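Local coordinates for pyridoxamine 5-phosphate-dependent dehydrase (PDB 3B8X), which removes the C3'-hydroxyl group of GDP-4-keto-6-deoxy-D-mannose by combined transamination and deoxygenation at a vitamin B6 cofactor, a step in making L-colitose, at residues Ala193-Gly198 with Glu255-Ile260; Ser10-Asp15 with Ile262-Lys267; Leu211-Ala216 with Lys243-Gly248. The protein carries 1 engineered substitution. All coordinates share one frame; numbering follows the deposited sequence.

Contact 1 of 3, residues Ala193-Gly198 with Glu255-Ile260; sequences ATMEGG and EMSGAI
Peptide carbonyls are the flat groups of this contact, approached in two different ways. Ser257 OG donates to Thr194 O at 2.8 Å from within the carbonyl plane, with a C=O...donor angle of 156°. Thr194 OG1 instead stands above the plane of the Glu196 carbonyl, giving its proton to Glu196 O at 2.8 Å. Met195, with phi 79° and psi -70°, has the backbone of a classic gamma turn, closed weakly by Glu196 N on the same Thr194 O. A small hydroxyl residue suits position 257, since the helix backbone comes close enough for Thr194 CG2 to reach Ser257 O at 3.4 Å. Flanking the polar centre, the bend at chi3 carries Met195 CE to Ile260 CD1 (3.8 Å) and Met256 CB (4.1 Å), while the other branch of Ile260, CG2, meets Ala193 O at 3.3 Å. Gly197 touches the bound cofactor-sugar adduct, and Glu196 reaches the second subunit in a salt bridge to its Arg252. The loop thus runs from strand 181-185 into strand 198-202 past the first turns of helix 255-286, whose Met256 and Ile260 also pack on helix 15-27.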
ATOM      1  N   ALA B 193     -16.998  -5.584   4.642  1.00 11.00           N
ATOM      2  CA  ALA B 193     -15.822  -6.247   4.097  1.00  9.48           C
ATOM      3  C   ALA B 193     -15.752  -6.235   2.586  1.00 13.35           C
ATOM      4  O   ALA B 193     -16.694  -6.601   1.924  1.00  8.88           O
ATOM      5  CB  ALA B 193     -15.793  -7.674   4.629  1.00  5.28           C
ATOM      6  N   THR B 194     -14.626  -5.789   2.030  1.00  8.13           N
ATOM      7  CA  THR B 194     -14.460  -5.693   0.588  1.00  7.79           C
ATOM      8  C   THR B 194     -13.170  -6.443   0.231  1.00  9.87           C
ATOM      9  O   THR B 194     -12.417  -6.040  -0.648  1.00 11.30           O
ATOM     10  CB  THR B 194     -14.306  -4.206   0.198  1.00 15.52           C
ATOM     11  OG1 THR B 194     -13.169  -3.649   0.882  1.00  8.56           O
ATOM     12  CG2 THR B 194     -15.514  -3.444   0.638  1.00  5.15           C
ATOM     13  N   MET B 195     -12.924  -7.539   0.932  1.00  7.10           N
ATOM     14  CA  MET B 195     -11.691  -8.327   0.791  1.00  9.23           C
ATOM     15  C   MET B 195     -10.582  -7.606   1.587  1.00 27.26           C
ATOM     16  O   MET B 195     -10.165  -8.109   2.618  1.00  5.48           O
ATOM     17  CB  MET B 195     -11.349  -8.615  -0.689  1.00  3.66           C
ATOM     18  CG  MET B 195     -12.522  -9.268  -1.390  1.00 10.84           C
ATOM     19  SD  MET B 195     -12.101  -9.937  -3.016  1.00 11.30           S
ATOM     20  CE  MET B 195     -12.146  -8.509  -3.943  1.00 11.15           C
ATOM     21  N   GLU B 196     -10.114  -6.443   1.125  1.00  5.82           N
ATOM     22  CA  GLU B 196      -9.231  -5.579   1.888  1.00  5.57           C
ATOM     23  C   GLU B 196      -9.818  -4.224   1.478  1.00 15.04           C
ATOM     24  O   GLU B 196     -10.483  -4.134   0.430  1.00  6.51           O
ATOM     25  CB  GLU B 196      -7.764  -5.673   1.419  1.00 11.75           C
ATOM     26  CG  GLU B 196      -7.056  -6.967   1.801  1.00 16.40           C
ATOM     27  CD  GLU B 196      -6.231  -6.907   3.065  1.00 15.73           C
ATOM     28  OE1 GLU B 196      -6.263  -5.921   3.842  1.00  9.59           O
ATOM     29  OE2 GLU B 196      -5.551  -7.901   3.304  1.00 14.88           O
ATOM     30  N   GLY B 197      -9.574  -3.169   2.254  1.00  9.55           N
ATOM     31  CA  GLY B 197     -10.070  -1.877   1.821  1.00  1.70           C
ATOM     32  C   GLY B 197      -9.935  -0.901   2.986  1.00  1.00           C
ATOM     33  O   GLY B 197     -10.022  -1.310   4.140  1.00  7.33           O
ATOM     34  N   GLY B 198      -9.792   0.380   2.646  1.00  6.94           N
ATOM     35  CA  GLY B 198      -9.732   1.422   3.649  1.00  7.52           C
ATOM     36  C   GLY B 198     -10.364   2.684   3.042  1.00  4.64           C
ATOM     37  O   GLY B 198     -10.698   2.702   1.875  1.00 11.56           O
ATOM     38  N   GLU B 255     -11.314  -2.183  -8.392  1.00 11.69           N
ATOM     39  CA  GLU B 255     -12.697  -1.853  -8.738  1.00 10.69           C
ATOM     40  C   GLU B 255     -13.728  -2.801  -8.064  1.00  8.11           C
ATOM     41  O   GLU B 255     -14.856  -2.423  -7.709  1.00 14.21           O
ATOM     42  CB  GLU B 255     -12.849  -1.859 -10.251  1.00 10.27           C
ATOM     43  CG  GLU B 255     -14.171  -1.362 -10.644  1.00 23.59           C
ATOM     44  CD  GLU B 255     -14.329   0.160 -10.652  1.00 16.50           C
ATOM     45  OE1 GLU B 255     -13.798   0.919  -9.790  1.00 11.05           O
ATOM     46  OE2 GLU B 255     -15.072   0.618 -11.535  1.00 28.11           O
ATOM     47  N   MET B 256     -13.328  -4.060  -7.871  1.00 10.79           N
ATOM     48  CA  MET B 256     -14.188  -5.026  -7.235  1.00 16.62           C
ATOM     49  C   MET B 256     -14.485  -4.609  -5.807  1.00 10.43           C
ATOM     50  O   MET B 256     -15.610  -4.803  -5.325  1.00 11.58           O
ATOM     51  CB  MET B 256     -13.509  -6.394  -7.212  1.00 11.78           C
ATOM     52  CG  MET B 256     -13.733  -7.176  -8.488  1.00  9.70           C
ATOM     53  SD  MET B 256     -12.751  -8.636  -8.193  1.00 16.35           S
ATOM     54  CE  MET B 256     -12.786  -9.513  -9.740  1.00 15.75           C
ATOM     55  N   SER B 257     -13.470  -4.088  -5.120  1.00  7.19           N
ATOM     56  CA  SER B 257     -13.678  -3.693  -3.737  1.00  7.74           C
ATOM     57  C   SER B 257     -14.724  -2.587  -3.621  1.00 11.87           C
ATOM     58  O   SER B 257     -15.507  -2.557  -2.684  1.00 13.60           O
ATOM     59  CB  SER B 257     -12.393  -3.289  -3.062  1.00  5.39           C
ATOM     60  OG  SER B 257     -11.626  -4.452  -2.805  1.00 14.11           O
ATOM     61  N   GLY B 258     -14.701  -1.656  -4.556  1.00  8.88           N
ATOM     62  CA  GLY B 258     -15.652  -0.552  -4.559  1.00  4.22           C
ATOM     63  C   GLY B 258     -17.061  -1.105  -4.860  1.00  4.88           C
ATOM     64  O   GLY B 258     -18.024  -0.722  -4.225  1.00  8.17           O
ATOM     65  N   ALA B 259     -17.178  -2.077  -5.751  1.00  8.00           N
ATOM     66  CA  ALA B 259     -18.489  -2.624  -6.068  1.00  8.88           C
ATOM     67  C   ALA B 259     -19.083  -3.333  -4.878  1.00 25.15           C
ATOM     68  O   ALA B 259     -20.251  -3.134  -4.545  1.00 12.30           O
ATOM     69  CB  ALA B 259     -18.461  -3.533  -7.297  1.00 12.45           C
ATOM     70  N   ILE B 260     -18.263  -4.163  -4.251  1.00 11.50           N
ATOM     71  CA  ILE B 260     -18.691  -4.921  -3.110  1.00 11.25           C
ATOM     72  C   ILE B 260     -19.100  -3.897  -2.047  1.00  5.58           C
ATOM     73  O   ILE B 260     -20.107  -4.088  -1.320  1.00 15.63           O
ATOM     74  CB  ILE B 260     -17.532  -5.772  -2.540  1.00 12.75           C
ATOM     75  CG1 ILE B 260     -17.136  -6.896  -3.507  1.00  5.83           C
ATOM     76  CG2 ILE B 260     -17.888  -6.313  -1.173  1.00  7.78           C
ATOM     77  CD1 ILE B 260     -15.714  -7.475  -3.347  1.00  7.04           C
TER

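Contact 2 of 3, residues Ser10-Asp15 with Ile262-Lys267; sequences SSTWDD and IEQLKK
Thr12 and Gln264 form the tight, buried part of this contact, whereas Asp14 and Lys267 lie toward its more open side. The Gln264 chain, bent at chi2 (-74°), sets its amide across the loop at Thr12 and uses both ends: Thr12 OG1 donates to Gln264 OE1 at 2.7 Å, and Gln264 NE2 donates to Thr12 O at 3.0 Å. The second bond is straight (166°) and leaves in the amide plane, but it arrives well above the plane of the Thr12 carbonyl. Glutamine suits the place because one rigid group offers an acceptor and a donor to the same residue. Trp13 CD1 packs 3.6 Å from Gln264 NE2, with indole and amide planes 75° apart, while Trp13 NE1 bonds to Ala193 O. On the more open side, Lys267 NZ meets Asp14 OD1 at 2.8 Å from above the carboxylate plane and forms a second salt bridge, to Glu17. Asp14 OD1 also caps helix 15-27 at Leu16 N, and Glu17 accepts from Gln264 NE2 and Asp14 N. With two carboxylates beside it, Lys267 is probably held charged, so neutral Thr12-Gln264 bonds and a salt bridge join loop to helix, the Glu17 carboxylate linking the two.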
ATOM      1  N   SER B  10     -17.602 -13.690  10.521  1.00 14.50           N
ATOM      2  CA  SER B  10     -18.300 -14.547   9.570  1.00 14.05           C
ATOM      3  C   SER B  10     -18.520 -13.722   8.297  1.00 23.46           C
ATOM      4  O   SER B  10     -18.143 -12.542   8.227  1.00 18.87           O
ATOM      5  CB  SER B  10     -19.589 -15.128  10.168  1.00 17.31           C
ATOM      6  OG  SER B  10     -20.437 -14.128  10.728  1.00 20.73           O
ATOM      7  N   SER B  11     -19.020 -14.355   7.245  1.00 17.10           N
ATOM      8  CA  SER B  11     -19.237 -13.619   5.990  1.00 17.98           C
ATOM      9  C   SER B  11     -20.356 -12.589   6.154  1.00 13.52           C
ATOM     10  O   SER B  11     -21.395 -12.899   6.763  1.00 17.55           O
ATOM     11  CB  SER B  11     -19.608 -14.587   4.854  1.00 18.24           C
ATOM     12  OG  SER B  11     -19.789 -13.895   3.632  1.00 11.70           O
ATOM     13  N   THR B  12     -20.175 -11.404   5.564  1.00 10.97           N
ATOM     14  CA  THR B  12     -21.193 -10.348   5.581  1.00 19.34           C
ATOM     15  C   THR B  12     -21.784 -10.206   4.173  1.00  4.05           C
ATOM     16  O   THR B  12     -22.560  -9.298   3.909  1.00 14.96           O
ATOM     17  CB  THR B  12     -20.554  -9.002   5.911  1.00 10.36           C
ATOM     18  OG1 THR B  12     -19.519  -8.760   4.946  1.00 12.56           O
ATOM     19  CG2 THR B  12     -19.961  -9.076   7.267  1.00  7.94           C
ATOM     20  N   TRP B  13     -21.422 -11.126   3.274  1.00  7.11           N
ATOM     21  CA  TRP B  13     -21.875 -11.080   1.906  1.00 11.60           C
ATOM     22  C   TRP B  13     -23.015 -12.032   1.620  1.00 22.34           C
ATOM     23  O   TRP B  13     -23.151 -13.105   2.240  1.00 15.55           O
ATOM     24  CB  TRP B  13     -20.777 -11.532   0.950  1.00 15.59           C
ATOM     25  CG  TRP B  13     -19.553 -10.678   0.884  1.00  7.37           C
ATOM     26  CD1 TRP B  13     -19.305  -9.527   1.556  1.00 14.98           C
ATOM     27  CD2 TRP B  13     -18.462 -10.864  -0.017  1.00  6.89           C
ATOM     28  NE1 TRP B  13     -18.092  -8.998   1.158  1.00 14.40           N
ATOM     29  CE2 TRP B  13     -17.545  -9.824   0.209  1.00  6.36           C
ATOM     30  CE3 TRP B  13     -18.162 -11.829  -0.993  1.00  9.53           C
ATOM     31  CZ2 TRP B  13     -16.298  -9.769  -0.442  1.00  2.93           C
ATOM     32  CZ3 TRP B  13     -16.950 -11.753  -1.673  1.00 11.63           C
ATOM     33  CH2 TRP B  13     -16.022 -10.728  -1.380  1.00 12.37           C
ATOM     34  N   ASP B  14     -23.793 -11.626   0.623  1.00 26.89           N
ATOM     35  CA  ASP B  14     -24.864 -12.428   0.057  1.00 33.91           C
ATOM     36  C   ASP B  14     -24.769 -12.379  -1.442  1.00 34.10           C
ATOM     37  O   ASP B  14     -23.750 -11.967  -2.010  1.00 22.98           O
ATOM     38  CB  ASP B  14     -26.297 -12.217   0.615  1.00 19.28           C
ATOM     39  CG  ASP B  14     -26.889 -10.845   0.358  1.00 16.77           C
ATOM     40  OD1 ASP B  14     -26.347 -10.059  -0.450  1.00 24.94           O
ATOM     41  OD2 ASP B  14     -27.920 -10.519   1.006  1.00 33.40           O
ATOM     42  N   ASP B  15     -25.828 -12.833  -2.087  1.00 28.78           N
ATOM     43  CA  ASP B  15     -25.825 -12.845  -3.529  1.00 23.32           C
ATOM     44  C   ASP B  15     -25.458 -11.464  -4.073  1.00 14.86           C
ATOM     45  O   ASP B  15     -24.845 -11.379  -5.132  1.00 28.84           O
ATOM     46  CB  ASP B  15     -27.184 -13.307  -4.081  1.00 41.60           C
ATOM     47  CG  ASP B  15     -28.347 -12.360  -3.686  1.00 99.89           C
ATOM     48  OD1 ASP B  15     -28.919 -12.507  -2.572  1.00 99.89           O
ATOM     49  OD2 ASP B  15     -28.708 -11.468  -4.495  1.00 99.89           O
ATOM     50  N   ILE B 262     -20.330  -0.956  -2.087  1.00 11.64           N
ATOM     51  CA  ILE B 262     -21.599  -0.256  -2.267  1.00  9.01           C
ATOM     52  C   ILE B 262     -22.728  -1.099  -1.691  1.00  6.05           C
ATOM     53  O   ILE B 262     -23.642  -0.582  -1.062  1.00 14.96           O
ATOM     54  CB  ILE B 262     -21.857  -0.109  -3.765  1.00  8.33           C
ATOM     55  CG1 ILE B 262     -20.956   1.006  -4.315  1.00 13.18           C
ATOM     56  CG2 ILE B 262     -23.357   0.022  -4.031  1.00 13.49           C
ATOM     57  CD1 ILE B 262     -20.598   0.871  -5.832  1.00 19.08           C
ATOM     58  N   GLU B 263     -22.596  -2.413  -1.887  1.00 10.98           N
ATOM     59  CA  GLU B 263     -23.617  -3.352  -1.470  1.00  3.71           C
ATOM     60  C   GLU B 263     -23.561  -3.359   0.031  1.00 25.69           C
ATOM     61  O   GLU B 263     -24.592  -3.317   0.667  1.00 23.85           O
ATOM     62  CB  GLU B 263     -23.338  -4.752  -2.033  1.00  5.79           C
ATOM     63  CG  GLU B 263     -23.541  -4.871  -3.541  1.00 18.36           C
ATOM     64  CD  GLU B 263     -24.825  -4.218  -4.061  1.00 44.09           C
ATOM     65  OE1 GLU B 263     -25.839  -4.109  -3.328  1.00 15.94           O
ATOM     66  OE2 GLU B 263     -24.827  -3.830  -5.245  1.00 44.76           O
ATOM     67  N   GLN B 264     -22.346  -3.392   0.575  1.00 18.17           N
ATOM     68  CA  GLN B 264     -22.108  -3.435   2.028  1.00  8.31           C
ATOM     69  C   GLN B 264     -22.699  -2.222   2.754  1.00 16.29           C
ATOM     70  O   GLN B 264     -23.308  -2.367   3.804  1.00  9.67           O
ATOM     71  CB  GLN B 264     -20.598  -3.581   2.313  1.00 19.28           C
ATOM     72  CG  GLN B 264     -20.003  -4.951   1.944  1.00 14.58           C
ATOM     73  CD  GLN B 264     -20.392  -6.073   2.896  1.00 13.76           C
ATOM     74  OE1 GLN B 264     -19.750  -6.277   3.927  1.00  8.64           O
ATOM     75  NE2 GLN B 264     -21.449  -6.821   2.546  1.00  9.28           N
ATOM     76  N   LEU B 265     -22.519  -1.027   2.198  1.00  8.70           N
ATOM     77  CA  LEU B 265     -23.037   0.195   2.795  1.00 14.65           C
ATOM     78  C   LEU B 265     -24.560   0.095   2.956  1.00 16.19           C
ATOM     79  O   LEU B 265     -25.124   0.618   3.907  1.00 14.01           O
ATOM     80  CB  LEU B 265     -22.657   1.448   1.987  1.00 20.89           C
ATOM     81  CG  LEU B 265     -21.157   1.834   1.993  1.00 16.59           C
ATOM     82  CD1 LEU B 265     -20.817   3.076   1.219  1.00  7.37           C
ATOM     83  CD2 LEU B 265     -20.639   2.070   3.396  1.00 12.17           C
ATOM     84  N   LYS B 266     -25.236  -0.580   2.038  1.00 16.62           N
ATOM     85  CA  LYS B 266     -26.666  -0.661   2.224  1.00 13.77           C
ATOM     86  C   LYS B 266     -27.035  -1.528   3.404  1.00 29.82           C
ATOM     87  O   LYS B 266     -28.056  -1.295   4.060  1.00 13.41           O
ATOM     88  CB  LYS B 266     -27.341  -1.171   0.977  1.00  9.66           C
ATOM     89  CG  LYS B 266     -26.868  -0.451  -0.254  1.00  9.62           C
ATOM     90  CD  LYS B 266     -27.368  -1.178  -1.467  1.00 13.28           C
ATOM     91  CE  LYS B 266     -27.547  -0.245  -2.630  1.00 19.23           C
ATOM     92  NZ  LYS B 266     -27.963  -0.957  -3.858  1.00 16.18           N
ATOM     93  N   LYS B 267     -26.208  -2.524   3.701  1.00  9.21           N
ATOM     94  CA  LYS B 267     -26.554  -3.422   4.793  1.00  8.81           C
ATOM     95  C   LYS B 267     -26.096  -2.901   6.151  1.00 12.71           C
ATOM     96  O   LYS B 267     -26.567  -3.356   7.194  1.00 16.63           O
ATOM     97  CB  LYS B 267     -25.907  -4.793   4.560  1.00 17.92           C
ATOM     98  CG  LYS B 267     -26.646  -5.702   3.545  1.00 23.56           C
ATOM     99  CD  LYS B 267     -25.705  -6.738   2.953  1.00 13.36           C
ATOM    100  CE  LYS B 267     -26.365  -7.684   1.941  1.00 13.05           C
ATOM    101  NZ  LYS B 267     -25.557  -7.662   0.759  1.00 14.56           N
TER

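Contact 3 of 3, residues Leu211-Ala216 with Lys243-Gly248; sequences LLCIRA and KFVLPG
Two acceptors grip Arg215 NH1, the carboxylate of Glu40 and the carbonyl oxygen of Met54, and they hold it on the side of helix 205-214 turned away from the loop 243-248. The face toward the loop is apolar. Cys213, with SG anti to the backbone N (chi1 176°), points its sulfur at the loop, where it touches two neighbours, 3.7 Å from Val245 CG2 and 3.7 Å from Leu246 CB. Ile214 has CG1 in the crowded position between N and the carbonyl carbon, leaving CG2 beside the backbone N, where it lies 3.7 Å from Leu246 CB and 3.8 Å from Gly248 CA. Leu246 CD1 also lies 3.9 Å from Cys213 SG. Gly248 is where the backbones come closest, its CA 4.0 Å from Ile214 CA and 3.7 Å from Ile214 O; a residue without a side chain fits, because a CB would point straight into the helix backbone. Beyond the loop, Leu246 and Pro247 pack on Tyr349 of the second subunit. No hydrogen bond joins the two segments directly: backbone bonds from Ile214 to Tyr249 and from Val245 to Gly218 tie their surroundings together, so shape and apolar burial define the contact itself.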
ATOM      1  N   LEU B 211      -5.136  13.955  -1.109  1.00  9.54           N
ATOM      2  CA  LEU B 211      -5.334  12.511  -0.972  1.00 14.92           C
ATOM      3  C   LEU B 211      -5.442  11.863  -2.352  1.00 24.06           C
ATOM      4  O   LEU B 211      -4.821  10.829  -2.618  1.00  9.80           O
ATOM      5  CB  LEU B 211      -6.574  12.174  -0.121  1.00  6.25           C
ATOM      6  CG  LEU B 211      -6.360  12.562   1.357  1.00 13.31           C
ATOM      7  CD1 LEU B 211      -7.662  12.630   2.150  1.00 11.67           C
ATOM      8  CD2 LEU B 211      -5.378  11.585   2.075  1.00  8.28           C
ATOM      9  N   LEU B 212      -6.221  12.482  -3.236  1.00 10.91           N
ATOM     10  CA  LEU B 212      -6.417  11.945  -4.586  1.00 15.50           C
ATOM     11  C   LEU B 212      -5.118  11.837  -5.362  1.00 23.72           C
ATOM     12  O   LEU B 212      -4.945  10.927  -6.191  1.00 13.89           O
ATOM     13  CB  LEU B 212      -7.377  12.811  -5.375  1.00  6.59           C
ATOM     14  CG  LEU B 212      -8.824  12.813  -4.858  1.00  2.56           C
ATOM     15  CD1 LEU B 212      -9.568  13.868  -5.645  1.00 13.55           C
ATOM     16  CD2 LEU B 212      -9.460  11.451  -5.038  1.00  9.23           C
ATOM     17  N   CYS B 213      -4.214  12.776  -5.107  1.00  9.92           N
ATOM     18  CA  CYS B 213      -2.907  12.762  -5.764  1.00  8.37           C
ATOM     19  C   CYS B 213      -1.960  11.689  -5.210  1.00  3.21           C
ATOM     20  O   CYS B 213      -1.342  10.938  -5.959  1.00 10.53           O
ATOM     21  CB  CYS B 213      -2.271  14.147  -5.572  1.00  7.30           C
ATOM     22  SG  CYS B 213      -0.566  14.342  -6.209  1.00 11.47           S
ATOM     23  N   ILE B 214      -1.826  11.638  -3.878  1.00 13.35           N
ATOM     24  CA  ILE B 214      -0.895  10.695  -3.277  1.00  6.72           C
ATOM     25  C   ILE B 214      -1.350   9.235  -3.250  1.00 14.01           C
ATOM     26  O   ILE B 214      -0.530   8.314  -3.010  1.00  6.23           O
ATOM     27  CB  ILE B 214      -0.367  11.181  -1.954  1.00  8.08           C
ATOM     28  CG1 ILE B 214      -1.530  11.352  -0.961  1.00  1.00           C
ATOM     29  CG2 ILE B 214       0.498  12.400  -2.163  1.00  9.88           C
ATOM     30  CD1 ILE B 214      -1.009  11.629   0.463  1.00  5.24           C
ATOM     31  N   ARG B 215      -2.659   9.029  -3.468  1.00  8.27           N
ATOM     32  CA  ARG B 215      -3.185   7.658  -3.505  1.00  9.26           C
ATOM     33  C   ARG B 215      -2.652   7.005  -4.750  1.00 10.30           C
ATOM     34  O   ARG B 215      -2.574   5.792  -4.829  1.00 11.79           O
ATOM     35  CB  ARG B 215      -4.705   7.600  -3.750  1.00  1.00           C
ATOM     36  CG  ARG B 215      -5.201   6.167  -3.944  1.00  2.27           C
ATOM     37  CD  ARG B 215      -6.725   6.164  -3.928  1.00  7.15           C
ATOM     38  NE  ARG B 215      -7.297   7.056  -4.956  1.00  8.76           N
ATOM     39  CZ  ARG B 215      -8.601   7.272  -5.131  1.00 14.71           C
ATOM     40  NH1 ARG B 215      -9.496   6.729  -4.304  1.00  5.43           N
ATOM     41  NH2 ARG B 215      -9.012   8.072  -6.115  1.00 12.53           N
ATOM     42  N   ALA B 216      -2.365   7.812  -5.771  1.00  9.48           N
ATOM     43  CA  ALA B 216      -1.992   7.190  -7.031  1.00  9.43           C
ATOM     44  C   ALA B 216      -0.815   7.835  -7.731  1.00 12.68           C
ATOM     45  O   ALA B 216      -1.000   8.705  -8.576  1.00  5.19           O
ATOM     46  CB  ALA B 216      -3.192   7.168  -7.988  1.00 11.18           C
ATOM     47  N   LYS B 243       2.487  13.631 -15.123  1.00 20.11           N
ATOM     48  CA  LYS B 243       2.989  14.815 -14.457  1.00 24.45           C
ATOM     49  C   LYS B 243       3.008  14.378 -12.956  1.00 13.65           C
ATOM     50  O   LYS B 243       1.963  14.017 -12.389  1.00 17.24           O
ATOM     51  CB  LYS B 243       1.932  15.894 -14.717  1.00 27.48           C
ATOM     52  CG  LYS B 243       2.193  17.257 -14.107  1.00 23.20           C
ATOM     53  CD  LYS B 243       1.920  18.333 -15.180  1.00 29.86           C
ATOM     54  CE  LYS B 243       1.373  19.651 -14.651  1.00 99.89           C
ATOM     55  NZ  LYS B 243       0.971  20.523 -15.811  1.00 20.86           N
ATOM     56  N   PHE B 244       4.172  14.427 -12.312  1.00 16.45           N
ATOM     57  CA  PHE B 244       4.323  13.976 -10.926  1.00 10.15           C
ATOM     58  C   PHE B 244       4.581  15.140  -9.974  1.00 15.58           C
ATOM     59  O   PHE B 244       5.590  15.824 -10.104  1.00 15.25           O
ATOM     60  CB  PHE B 244       5.477  12.979 -10.913  1.00  8.09           C
ATOM     61  CG  PHE B 244       5.160  11.720 -11.645  1.00  7.18           C
ATOM     62  CD1 PHE B 244       5.911  11.317 -12.744  1.00 15.63           C
ATOM     63  CD2 PHE B 244       4.076  10.947 -11.257  1.00 11.93           C
ATOM     64  CE1 PHE B 244       5.653  10.110 -13.407  1.00 11.49           C
ATOM     65  CE2 PHE B 244       3.788   9.735 -11.943  1.00 10.48           C
ATOM     66  CZ  PHE B 244       4.584   9.327 -13.022  1.00  9.45           C
ATOM     67  N   VAL B 245       3.695  15.338  -9.000  1.00 11.03           N
ATOM     68  CA  VAL B 245       3.724  16.522  -8.117  1.00 16.18           C
ATOM     69  C   VAL B 245       3.816  16.456  -6.604  1.00 20.77           C
ATOM     70  O   VAL B 245       4.105  17.478  -5.967  1.00 13.28           O
ATOM     71  CB  VAL B 245       2.562  17.495  -8.496  1.00 15.27           C
ATOM     72  CG1 VAL B 245       2.637  17.797  -9.996  1.00 16.15           C
ATOM     73  CG2 VAL B 245       1.167  16.870  -8.202  1.00 15.27           C
ATOM     74  N   LEU B 246       3.518  15.302  -6.011  1.00  9.52           N
ATOM     75  CA  LEU B 246       3.651  15.104  -4.565  1.00  9.96           C
ATOM     76  C   LEU B 246       4.287  13.713  -4.400  1.00  7.30           C
ATOM     77  O   LEU B 246       4.000  12.817  -5.219  1.00 10.50           O
ATOM     78  CB  LEU B 246       2.271  15.130  -3.893  1.00  4.02           C
ATOM     79  CG  LEU B 246       1.747  16.552  -3.742  1.00  6.45           C
ATOM     80  CD1 LEU B 246       0.409  16.457  -3.106  1.00  6.88           C
ATOM     81  CD2 LEU B 246       2.675  17.461  -2.915  1.00  6.33           C
ATOM     82  N   PRO B 247       5.146  13.531  -3.393  1.00  6.31           N
ATOM     83  CA  PRO B 247       5.746  12.212  -3.132  1.00 13.98           C
ATOM     84  C   PRO B 247       4.666  11.287  -2.547  1.00 16.38           C
ATOM     85  O   PRO B 247       4.457  11.246  -1.347  1.00 17.22           O
ATOM     86  CB  PRO B 247       6.877  12.501  -2.111  1.00 11.39           C
ATOM     87  CG  PRO B 247       6.816  14.008  -1.807  1.00 10.10           C
ATOM     88  CD  PRO B 247       5.498  14.531  -2.364  1.00  8.38           C
ATOM     89  N   GLY B 248       3.994  10.522  -3.405  1.00 14.65           N
ATOM     90  CA  GLY B 248       2.925   9.628  -2.960  1.00  3.41           C
ATOM     91  C   GLY B 248       3.198   8.106  -3.083  1.00  9.90           C
ATOM     92  O   GLY B 248       4.358   7.620  -3.066  1.00  6.50           O
TER

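Overall arrangement
Contacts 1 and 2 share helix 255-286, using successive parts of it, and meet directly: the backbone N and O of Ala193 bond to Gln264 and Trp13, and Met195 and Ile260 pack on the indole. Contact 3 stands apart, its centre about 21 Å from that of contact 1 and about 31 Å from that of contact 2, and uses helix 205-214 instead. Contacts 1 and 3 are buried, one mixing a hydroxyl-carbonyl bond with apolar packing beside the cofactor-sugar adduct, the other held by apolar side chains and close backbone packing, with no hydrogen bond between its segments. Contact 2 is only partly buried and alone has a salt bridge between its segments. All three approach the second subunit.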